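Local structure of NAD(FAD)-dependent dehydrogenase, NirB-family (N-terminal domain) (3KLJ) at residues K148-G153 with E212-L217; F193-L198 with I205-N210; D199-K204 with S310-I315; V328-Q333 with Y337-L342. The protein catalyses the NADH-dependent reduction of rubredoxin through a bound FAD, as the intermediate step in electron-transfer chains that scavenge dioxygen. All coordinates share one frame; numbering follows the deposited sequence.

Interaction 1: residues K148-G153 with E212-L217; sequences KAFIIG and EEMGDL
Phe150 meets Met214 and Leu217 where the start of helix 215-220 packs on strand 149-152 of the Rossmann-type NADH-binding domain, a worked example of one aromatic ring gathering two side chains of a neighbouring helix start. Leu217 places CG over one face of the ring, and its CD2 lies 3.8 Å from Phe150 CD1. Met214 approaches obliquely: its CE reaches Phe150 CZ at 3.7 Å. The sulfur SD of Met214 stands 5.3 Å from the centroid of the Phe150 ring, 63° off the normal, a Met-aromatic contact. Both side chains cross the phenylalanine at about a right angle. The bend at the end of Met214 (chi3 77°) turns the methyl, rather than the sulfur, closest to the ring. The ring of Tyr206 completes the first shell, touching Phe150, Met214 and Leu217.

Farther out, the backbone of Phe150 is hydrogen-bonded to Cys222 and Ile224, which fixes the root of the ring within the parallel sheet. Met214 occupies the N-cap position of helix 215-220, so that it and Leu217, three residues further on, both reach Phe150. Beyond the strand, Gly153 starts a GxGxxG sequence, consistent with a dinucleotide-binding turn. Nearer the solvent-exposed end of the strand, Lys148 CE rests 4.0 Å from Leu217 CD1.

Interaction 2: residues F193-L198 with I205-N210; sequences FLKDKL and IYTNSN
The flat groups that helix 188-199 meets here are the two peptides flanking Ile205, as no aromatic ring takes part across the contact. Lys195 serves both. Its CE lies 3.6 Å from Ile205 O, the carbonyl of the peptide to Tyr206. The peptide on the other flank, Lys204 to Ile205, is reached at its N-H through a water. The setting is a beta-alpha-beta unit, in which helix 188-199 connects strand 172-175 to strand 204-206, an outermost strand of the parallel sheet in the NADH-binding domain.

The ring of Tyr206 belongs to the other side of this strand: its CB is directed away from the helix, and the ring forms a cation-pi pair with Lys204.

Lys195 spans the gap as an extended arm. CG stands anti to the backbone N (chi1 -177°), the chain stays straight through CE, and a final bend (chi4 -63°) turns the ammonium group aside. The methylenes near the end then lie against Thr207, with CE 3.7 Å from Thr207 CG2. Deeper in, Leu198 CD1 meets Ile205 CD1 at 4.2 Å; Ile205 also touches Ile174, and Leu198 touches Ile312. The buried aliphatic pair lies beside a single water-mediated link. The bridging water accepts from both donors, 2.8 Å from Lys195 NZ and 2.9 Å from Ile205 N.

Interaction 3: residues D199-K204 with S310-I315; sequences DRLGIK and SGISII
Ser310 meets the turn after helix 188-199 with every atom of its short side chain. CB touches first: it lies 3.6 Å from Leu201 CD2. One bond on, OG sits beside the backbone N of its own residue (chi1 -57°), an orientation that brings it to Ile203, whose CD1 methyl is 3.2 Å away. That is a close approach for a carbon and an oxygen. The same hydroxyl has a weak hydrogen bond to Gln163 NE2, so its polar partner lies outside the turn.

The CD2 branch of Leu201 is shared more widely. It also stands 3.6 Å from Ser310 O and 3.8 Å from Ile312 CD1, and thus bridges the two residues on either side of Gly311.

What presents Leu201 and Ile203 is the helix ending itself, a Schellman motif. Gly202, with positive phi, is the C-prime residue: Ile203 N returns to Leu198 O at 2.8 Å, while the inner bond, from Gly202 N to Asp199 O, is weak. The reversal sets Leu201 and Ile203 on the side of Ser310. On the partner side, Ser310 and Gly311 both have positive phi in the two-residue connection between strands 306-309 and 312-317.

The contact joins the NADH-binding domain to the C-terminal domain. Aliphatic methyls meet a serine's CB, hydroxyl and carbonyl oxygen as well as an isoleucine methyl, with neither ion pairs nor direct hydrogen bonds between the two segments, so van der Waals contact over a small area (145 Å² in all), not directional bonding, holds these segments together.

Interaction 4: residues V328-Q333 with Y337-L342; sequences VFRSTQ and YIVCML
Arg330 and Tyr337 cross slantwise, with guanidinium and ring planes 32° apart; the aliphatic part of Arg330 runs beside the phenol's hydroxyl end. Its CG comes 3.7 Å from Tyr337 CE1, and a turn at chi3 (-69°) brings the guanidinium round to the hydroxyl. Arg330 NE then donates to Tyr337 OH at 2.9 Å, almost exactly in the guanidinium plane but bent at hydrogen (138°). Both groups are also held by acids at the start of helix 188-199: Arg330 NH2 pairs with Asp187 and NE also with Asp189, so NE is shared between the phenol and a carboxylate, consistent with the bent bond, and Tyr337 OH bonds to Asp187. Thr332 OG1 sits at another edge of the same phenol, 3.6 Å from Tyr337 CD1.

These residues share one face of a beta hairpin, strands 327-332 and 337-343, at the margin of the antiparallel sheet in the C-terminal domain. Phe329 with Cys340 and Ser331 with Ile338 are its hydrogen-bonded pairs, each closed by two backbone bonds.

On the opposite face Phe329 turns a ring edge to Leu342, whose CD1 lies in the ring plane, 3.6 Å from Phe329 CE2. Helix 378-382 packs over both through Ile381.

How the interactions relate
Helix 188-199 and the strand after it tie the four contacts together. Interactions 1 and 2 meet at Tyr206, whose CE2 is 3.7 Å from Leu217 CD2. Toward the C-terminal domain, interaction 2 meets interaction 3 where Lys197 CB comes within 3.4 Å of Ile312 CD1. At the other end of 193-198, Phe193 CD1 lies 3.6 Å from Tyr337 CB of interaction 4. Interactions 3 and 4 do not touch, with nearest atoms about 7 Å apart, yet both reach the same antiparallel sheet. Interaction 3, with the touches of helix 188-199 on interactions 3 and 4, joins the NADH-binding domain to the C-terminal domain; all four contacts lie away from the FAD-binding residues.

Interaction 1: residues K148-G153 with E212-L217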
# COMPACT_ATOMS: atom_id res chain seq x y z
N LYS A 148 5.04 10.86 23.46
CA LYS A 148 5.83 10.91 22.22
C LYS A 148 5.84 9.56 21.48
O LYS A 148 5.57 8.52 22.08
CB LYS A 148 7.26 11.42 22.47
CG LYS A 148 8.09 10.60 23.46
CD LYS A 148 9.13 11.45 24.18
CE LYS A 148 10.37 11.69 23.33
NZ LYS A 148 11.32 12.64 23.99
N ALA A 149 6.14 9.59 20.19
CA ALA A 149 6.18 8.36 19.38
C ALA A 149 7.56 8.08 18.80
O ALA A 149 8.33 9.01 18.52
CB ALA A 149 5.13 8.42 18.27
N PHE A 150 7.88 6.80 18.63
CA PHE A 150 9.10 6.39 17.94
C PHE A 150 8.71 5.43 16.82
O PHE A 150 8.21 4.33 17.10
CB PHE A 150 10.09 5.76 18.92
CG PHE A 150 11.44 5.43 18.31
CD1 PHE A 150 12.21 6.43 17.71
CD2 PHE A 150 11.95 4.14 18.37
CE1 PHE A 150 13.46 6.13 17.15
CE2 PHE A 150 13.19 3.83 17.82
CZ PHE A 150 13.94 4.83 17.21
N ILE A 151 8.90 5.87 15.58
CA ILE A 151 8.53 5.07 14.42
C ILE A 151 9.75 4.34 13.85
O ILE A 151 10.72 4.97 13.43
CB ILE A 151 7.82 5.93 13.32
CG1 ILE A 151 6.49 6.47 13.84
CG2 ILE A 151 7.55 5.11 12.05
CD1 ILE A 151 6.51 7.92 14.22
N ILE A 152 9.68 3.01 13.85
CA ILE A 152 10.74 2.17 13.30
C ILE A 152 10.37 1.76 11.88
O ILE A 152 9.30 1.17 11.64
CB ILE A 152 10.99 0.92 14.20
CG1 ILE A 152 11.65 1.35 15.52
CG2 ILE A 152 11.83 -0.12 13.45
CD1 ILE A 152 11.84 0.25 16.52
N GLY A 153 11.26 2.05 10.93
CA GLY A 153 11.01 1.72 9.52
C GLY A 153 11.26 2.91 8.62
O GLY A 153 10.83 4.03 8.92
N GLU A 212 18.61 -1.88 20.58
CA GLU A 212 19.03 -2.34 21.91
C GLU A 212 19.70 -1.20 22.68
O GLU A 212 19.69 -1.17 23.91
CB GLU A 212 20.01 -3.51 21.81
CG GLU A 212 19.40 -4.83 21.39
CD GLU A 212 20.06 -6.02 22.07
OE1 GLU A 212 21.17 -5.88 22.62
OE2 GLU A 212 19.45 -7.11 22.05
N GLU A 213 20.28 -0.26 21.92
CA GLU A 213 21.04 0.85 22.48
C GLU A 213 20.18 2.12 22.57
O GLU A 213 20.69 3.22 22.87
CB GLU A 213 22.28 1.11 21.61
CG GLU A 213 23.08 -0.15 21.29
CD GLU A 213 24.30 -0.31 22.18
OE1 GLU A 213 24.35 -1.26 22.99
OE2 GLU A 213 25.22 0.53 22.05
N MET A 214 18.88 1.95 22.31
CA MET A 214 17.94 3.07 22.31
C MET A 214 16.79 2.82 23.30
O MET A 214 15.65 3.28 23.09
CB MET A 214 17.40 3.32 20.90
CG MET A 214 18.50 3.60 19.86
SD MET A 214 17.88 3.94 18.19
CE MET A 214 17.31 5.62 18.41
N GLY A 215 17.11 2.10 24.38
CA GLY A 215 16.15 1.73 25.41
C GLY A 215 15.34 2.88 25.97
O GLY A 215 14.09 2.81 26.01
N ASP A 216 16.06 3.95 26.38
CA ASP A 216 15.42 5.11 27.02
C ASP A 216 14.35 5.77 26.14
O ASP A 216 13.25 6.08 26.62
CB ASP A 216 16.46 6.16 27.44
CG ASP A 216 17.30 5.70 28.63
OD1 ASP A 216 16.91 4.73 29.31
OD2 ASP A 216 18.36 6.34 28.88
N LEU A 217 14.67 5.97 24.86
CA LEU A 217 13.71 6.55 23.92
C LEU A 217 12.58 5.57 23.61
O LEU A 217 11.41 5.96 23.61
CB LEU A 217 14.41 7.01 22.63
CG LEU A 217 13.55 7.58 21.50
CD1 LEU A 217 12.69 8.76 21.97
CD2 LEU A 217 14.45 8.02 20.33

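Interaction 2: residues F193-L198 with I205-N210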
# COMPACT_ATOMS: atom_id res chain seq x y z
N PHE A 193 19.44 13.78 0.94
CA PHE A 193 18.76 15.02 0.58
C PHE A 193 17.41 15.08 1.31
O PHE A 193 17.09 16.07 1.97
CB PHE A 193 18.59 15.11 -0.95
CG PHE A 193 17.92 16.38 -1.42
CD1 PHE A 193 16.53 16.46 -1.51
CD2 PHE A 193 18.68 17.48 -1.81
CE1 PHE A 193 15.91 17.62 -1.96
CE2 PHE A 193 18.07 18.65 -2.26
CZ PHE A 193 16.68 18.73 -2.34
N LEU A 194 16.63 13.99 1.22
CA LEU A 194 15.35 13.91 1.89
C LEU A 194 15.50 14.00 3.43
O LEU A 194 14.79 14.77 4.08
CB LEU A 194 14.62 12.61 1.48
CG LEU A 194 13.24 12.37 2.09
CD1 LEU A 194 12.24 13.39 1.54
CD2 LEU A 194 12.77 10.94 1.82
N LYS A 195 16.43 13.24 4.00
CA LYS A 195 16.71 13.30 5.44
C LYS A 195 16.95 14.75 5.91
O LYS A 195 16.40 15.16 6.93
CB LYS A 195 17.91 12.43 5.81
CG LYS A 195 18.20 12.38 7.32
CD LYS A 195 19.57 11.83 7.64
CE LYS A 195 19.83 11.83 9.14
NZ LYS A 195 19.84 13.19 9.76
N ASP A 196 17.76 15.50 5.16
CA ASP A 196 18.07 16.90 5.47
C ASP A 196 16.81 17.77 5.47
O ASP A 196 16.55 18.51 6.41
CB ASP A 196 19.12 17.46 4.49
CG ASP A 196 19.11 19.00 4.41
OD1 ASP A 196 19.13 19.68 5.46
OD2 ASP A 196 19.12 19.53 3.28
N LYS A 197 16.04 17.67 4.39
CA LYS A 197 14.80 18.43 4.25
C LYS A 197 13.80 18.09 5.36
O LYS A 197 13.11 18.98 5.89
CB LYS A 197 14.17 18.17 2.88
CG LYS A 197 14.89 18.78 1.68
CD LYS A 197 14.92 20.31 1.76
CE LYS A 197 15.48 20.89 0.49
NZ LYS A 197 16.10 22.23 0.74
N LEU A 198 13.72 16.81 5.71
CA LEU A 198 12.87 16.38 6.81
C LEU A 198 13.39 16.81 8.18
O LEU A 198 12.60 17.14 9.06
CB LEU A 198 12.63 14.86 6.75
CG LEU A 198 11.80 14.37 5.56
CD1 LEU A 198 11.77 12.84 5.48
CD2 LEU A 198 10.38 14.93 5.62
N ILE A 205 15.36 11.66 11.95
CA ILE A 205 15.55 10.25 11.60
C ILE A 205 16.87 9.76 12.18
O ILE A 205 17.95 10.28 11.84
CB ILE A 205 15.51 9.98 10.07
CG1 ILE A 205 14.20 10.48 9.46
CG2 ILE A 205 15.68 8.48 9.81
CD1 ILE A 205 14.09 10.37 7.93
N TYR A 206 16.78 8.78 13.08
CA TYR A 206 17.97 8.14 13.62
C TYR A 206 18.42 7.09 12.62
O TYR A 206 17.68 6.15 12.33
CB TYR A 206 17.67 7.49 14.97
CG TYR A 206 17.37 8.46 16.09
CD1 TYR A 206 18.40 8.99 16.87
CD2 TYR A 206 16.06 8.85 16.36
CE1 TYR A 206 18.12 9.88 17.91
CE2 TYR A 206 15.78 9.74 17.39
CZ TYR A 206 16.80 10.25 18.16
OH TYR A 206 16.50 11.13 19.18
N THR A 207 19.63 7.27 12.10
CA THR A 207 20.13 6.39 11.05
C THR A 207 21.12 5.39 11.62
O THR A 207 21.70 5.63 12.68
CB THR A 207 20.80 7.18 9.89
OG1 THR A 207 21.89 7.96 10.41
CG2 THR A 207 19.78 8.09 9.24
N ASN A 208 21.29 4.27 10.92
CA ASN A 208 22.17 3.19 11.36
C ASN A 208 21.90 2.81 12.81
O ASN A 208 22.82 2.70 13.62
CB ASN A 208 23.65 3.59 11.16
CG ASN A 208 24.00 3.78 9.70
OD1 ASN A 208 24.15 4.92 9.23
ND2 ASN A 208 24.12 2.68 8.97
N SER A 209 20.62 2.61 13.14
CA SER A 209 20.20 2.44 14.53
C SER A 209 20.43 1.04 15.06
O SER A 209 20.24 0.06 14.34
CB SER A 209 18.72 2.80 14.71
OG SER A 209 18.46 4.11 14.23
N ASN A 210 20.86 0.96 16.32
CA ASN A 210 20.81 -0.27 17.10
C ASN A 210 19.79 -0.05 18.22
O ASN A 210 20.05 0.68 19.18
CB ASN A 210 22.19 -0.64 17.67
CG ASN A 210 22.20 -2.00 18.37
OD1 ASN A 210 21.17 -2.66 18.53
ND2 ASN A 210 23.39 -2.43 18.78
O HOH W 1 17.16 13.51 10.67

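Interaction 3: residues D199-K204 with S310-I315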
# COMPACT_ATOMS: atom_id res chain seq x y z
N ASP A 199 14.72 16.82 8.34
CA ASP A 199 15.37 17.13 9.61
C ASP A 199 15.25 18.61 9.97
O ASP A 199 15.09 18.96 11.14
CB ASP A 199 16.85 16.73 9.60
CG ASP A 199 17.46 16.65 11.01
OD1 ASP A 199 16.93 15.88 11.84
OD2 ASP A 199 18.47 17.34 11.27
N ARG A 200 15.35 19.48 8.97
CA ARG A 200 15.16 20.91 9.21
C ARG A 200 13.66 21.25 9.37
O ARG A 200 13.32 22.34 9.84
CB ARG A 200 15.88 21.78 8.17
CG ARG A 200 15.20 21.94 6.80
CD ARG A 200 16.16 22.60 5.80
NE ARG A 200 17.18 23.40 6.48
CZ ARG A 200 17.25 24.74 6.45
NH1 ARG A 200 16.38 25.45 5.75
NH2 ARG A 200 18.22 25.35 7.11
N LEU A 201 12.80 20.31 8.99
CA LEU A 201 11.35 20.42 9.23
C LEU A 201 10.92 19.79 10.55
O LEU A 201 9.72 19.64 10.82
CB LEU A 201 10.56 19.80 8.07
CG LEU A 201 9.97 20.72 7.00
CD1 LEU A 201 10.69 22.07 6.85
CD2 LEU A 201 9.91 19.98 5.67
N GLY A 202 11.90 19.42 11.38
CA GLY A 202 11.64 18.86 12.70
C GLY A 202 11.31 17.38 12.74
O GLY A 202 10.98 16.85 13.80
N ILE A 203 11.38 16.71 11.59
CA ILE A 203 11.23 15.25 11.56
C ILE A 203 12.62 14.61 11.62
O ILE A 203 13.33 14.54 10.62
CB ILE A 203 10.37 14.77 10.34
CG1 ILE A 203 8.95 15.31 10.46
CG2 ILE A 203 10.32 13.23 10.27
CD1 ILE A 203 8.05 14.97 9.29
N LYS A 204 13.00 14.17 12.82
CA LYS A 204 14.30 13.54 13.03
C LYS A 204 14.31 12.07 12.64
O LYS A 204 13.36 11.34 12.94
CB LYS A 204 14.78 13.74 14.48
CG LYS A 204 15.51 12.53 15.08
CD LYS A 204 16.89 12.85 15.64
CE LYS A 204 17.96 12.70 14.56
NZ LYS A 204 19.32 12.46 15.15
N SER A 310 5.27 16.48 4.66
CA SER A 310 5.89 17.77 4.96
C SER A 310 6.00 18.71 3.76
O SER A 310 6.85 19.60 3.73
CB SER A 310 7.26 17.54 5.61
OG SER A 310 7.14 16.74 6.77
N GLY A 311 5.12 18.50 2.78
CA GLY A 311 5.10 19.28 1.56
C GLY A 311 6.32 19.06 0.69
O GLY A 311 6.73 19.97 -0.03
N ILE A 312 6.92 17.87 0.78
CA ILE A 312 8.06 17.46 -0.05
C ILE A 312 7.65 16.29 -0.95
O ILE A 312 7.27 15.22 -0.46
CB ILE A 312 9.30 17.03 0.78
CG1 ILE A 312 9.65 18.10 1.82
CG2 ILE A 312 10.49 16.77 -0.14
CD1 ILE A 312 10.76 17.70 2.77
N SER A 313 7.76 16.50 -2.26
CA SER A 313 7.19 15.59 -3.24
C SER A 313 8.25 14.70 -3.87
O SER A 313 9.35 15.17 -4.18
CB SER A 313 6.51 16.39 -4.34
OG SER A 313 7.46 17.21 -5.00
N ILE A 314 7.91 13.43 -4.10
CA ILE A 314 8.86 12.47 -4.67
C ILE A 314 8.23 11.63 -5.77
O ILE A 314 7.13 11.11 -5.60
CB ILE A 314 9.42 11.50 -3.60
CG1 ILE A 314 10.26 12.27 -2.58
CG2 ILE A 314 10.27 10.39 -4.25
CD1 ILE A 314 10.49 11.52 -1.31
N ILE A 315 8.90 11.51 -6.91
CA ILE A 315 8.53 10.47 -7.86
C ILE A 315 9.74 9.60 -8.18
O ILE A 315 10.84 10.11 -8.44
CB ILE A 315 7.78 10.97 -9.16
CG1 ILE A 315 8.70 11.05 -10.36
CG2 ILE A 315 7.00 12.29 -8.95
CD1 ILE A 315 8.59 9.85 -11.24

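Interaction 4: residues V328-Q333 with Y337-L342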
# COMPACT_ATOMS: atom_id res chain seq x y z
N VAL A 328 25.29 7.61 -14.75
CA VAL A 328 24.43 8.25 -13.75
C VAL A 328 24.57 9.76 -13.86
O VAL A 328 25.67 10.29 -13.81
CB VAL A 328 24.84 7.83 -12.30
CG1 VAL A 328 24.05 8.62 -11.25
CG2 VAL A 328 24.63 6.35 -12.09
N PHE A 329 23.44 10.44 -14.01
CA PHE A 329 23.40 11.90 -13.88
C PHE A 329 22.64 12.32 -12.61
O PHE A 329 21.49 11.93 -12.41
CB PHE A 329 22.72 12.54 -15.09
CG PHE A 329 23.39 12.24 -16.39
CD1 PHE A 329 24.52 12.94 -16.78
CD2 PHE A 329 22.88 11.26 -17.23
CE1 PHE A 329 25.14 12.67 -17.99
CE2 PHE A 329 23.50 10.99 -18.45
CZ PHE A 329 24.62 11.70 -18.83
N ARG A 330 23.29 13.14 -11.80
CA ARG A 330 22.73 13.59 -10.55
C ARG A 330 22.74 15.12 -10.51
O ARG A 330 23.67 15.75 -11.01
CB ARG A 330 23.55 13.01 -9.39
CG ARG A 330 23.02 13.28 -8.00
CD ARG A 330 23.83 12.51 -6.94
NE ARG A 330 23.61 11.06 -7.03
CZ ARG A 330 24.47 10.18 -7.56
NH1 ARG A 330 25.64 10.58 -8.06
NH2 ARG A 330 24.15 8.89 -7.59
N SER A 331 21.70 15.71 -9.92
CA SER A 331 21.65 17.15 -9.67
C SER A 331 21.09 17.41 -8.29
O SER A 331 20.02 16.91 -7.94
CB SER A 331 20.78 17.84 -10.73
OG SER A 331 20.58 19.21 -10.41
N THR A 332 21.82 18.19 -7.49
CA THR A 332 21.35 18.64 -6.19
C THR A 332 21.19 20.15 -6.22
O THR A 332 22.14 20.88 -6.49
CB THR A 332 22.32 18.23 -5.06
OG1 THR A 332 22.50 16.81 -5.06
CG2 THR A 332 21.80 18.67 -3.69
N GLN A 333 19.97 20.61 -5.95
CA GLN A 333 19.67 22.04 -5.86
C GLN A 333 19.03 22.32 -4.51
O GLN A 333 18.83 21.39 -3.73
CB GLN A 333 18.74 22.45 -7.00
CG GLN A 333 19.34 22.27 -8.39
CD GLN A 333 18.34 22.51 -9.49
OE1 GLN A 333 17.55 23.45 -9.43
NE2 GLN A 333 18.36 21.66 -10.52
N TYR A 337 16.01 17.53 -6.04
CA TYR A 337 17.05 16.54 -6.24
C TYR A 337 16.65 15.71 -7.44
O TYR A 337 15.48 15.30 -7.57
CB TYR A 337 17.24 15.65 -5.00
CG TYR A 337 18.23 14.52 -5.23
CD1 TYR A 337 19.61 14.72 -5.05
CD2 TYR A 337 17.80 13.27 -5.68
CE1 TYR A 337 20.52 13.69 -5.28
CE2 TYR A 337 18.70 12.24 -5.92
CZ TYR A 337 20.06 12.45 -5.71
OH TYR A 337 20.96 11.44 -5.96
N ILE A 338 17.61 15.47 -8.32
CA ILE A 338 17.38 14.67 -9.52
C ILE A 338 18.44 13.59 -9.60
O ILE A 338 19.62 13.87 -9.43
CB ILE A 338 17.45 15.51 -10.81
CG1 ILE A 338 16.39 16.62 -10.77
CG2 ILE A 338 17.32 14.61 -12.06
CD1 ILE A 338 16.66 17.79 -11.73
N VAL A 339 18.01 12.35 -9.84
CA VAL A 339 18.94 11.30 -10.22
C VAL A 339 18.38 10.54 -11.41
O VAL A 339 17.19 10.20 -11.46
CB VAL A 339 19.35 10.37 -9.02
CG1 VAL A 339 18.16 9.57 -8.47
CG2 VAL A 339 20.49 9.45 -9.41
N CYS A 340 19.25 10.30 -12.39
CA CYS A 340 18.85 9.70 -13.64
C CYS A 340 19.87 8.61 -13.99
O CYS A 340 21.07 8.87 -14.06
CB CYS A 340 18.77 10.81 -14.69
SG CYS A 340 18.46 10.35 -16.35
N MET A 341 19.38 7.38 -14.16
CA MET A 341 20.26 6.22 -14.39
C MET A 341 20.04 5.64 -15.79
O MET A 341 18.91 5.34 -16.18
CB MET A 341 20.05 5.16 -13.31
CG MET A 341 20.29 5.68 -11.90
SD MET A 341 20.03 4.46 -10.59
CE MET A 341 20.67 5.37 -9.18
N LEU A 342 21.13 5.49 -16.53
CA LEU A 342 21.06 5.06 -17.92
C LEU A 342 21.45 3.61 -18.11
O LEU A 342 22.34 3.09 -17.42
CB LEU A 342 21.93 5.94 -18.82
CG LEU A 342 21.27 7.19 -19.38
CD1 LEU A 342 21.09 8.26 -18.31
CD2 LEU A 342 22.08 7.73 -20.54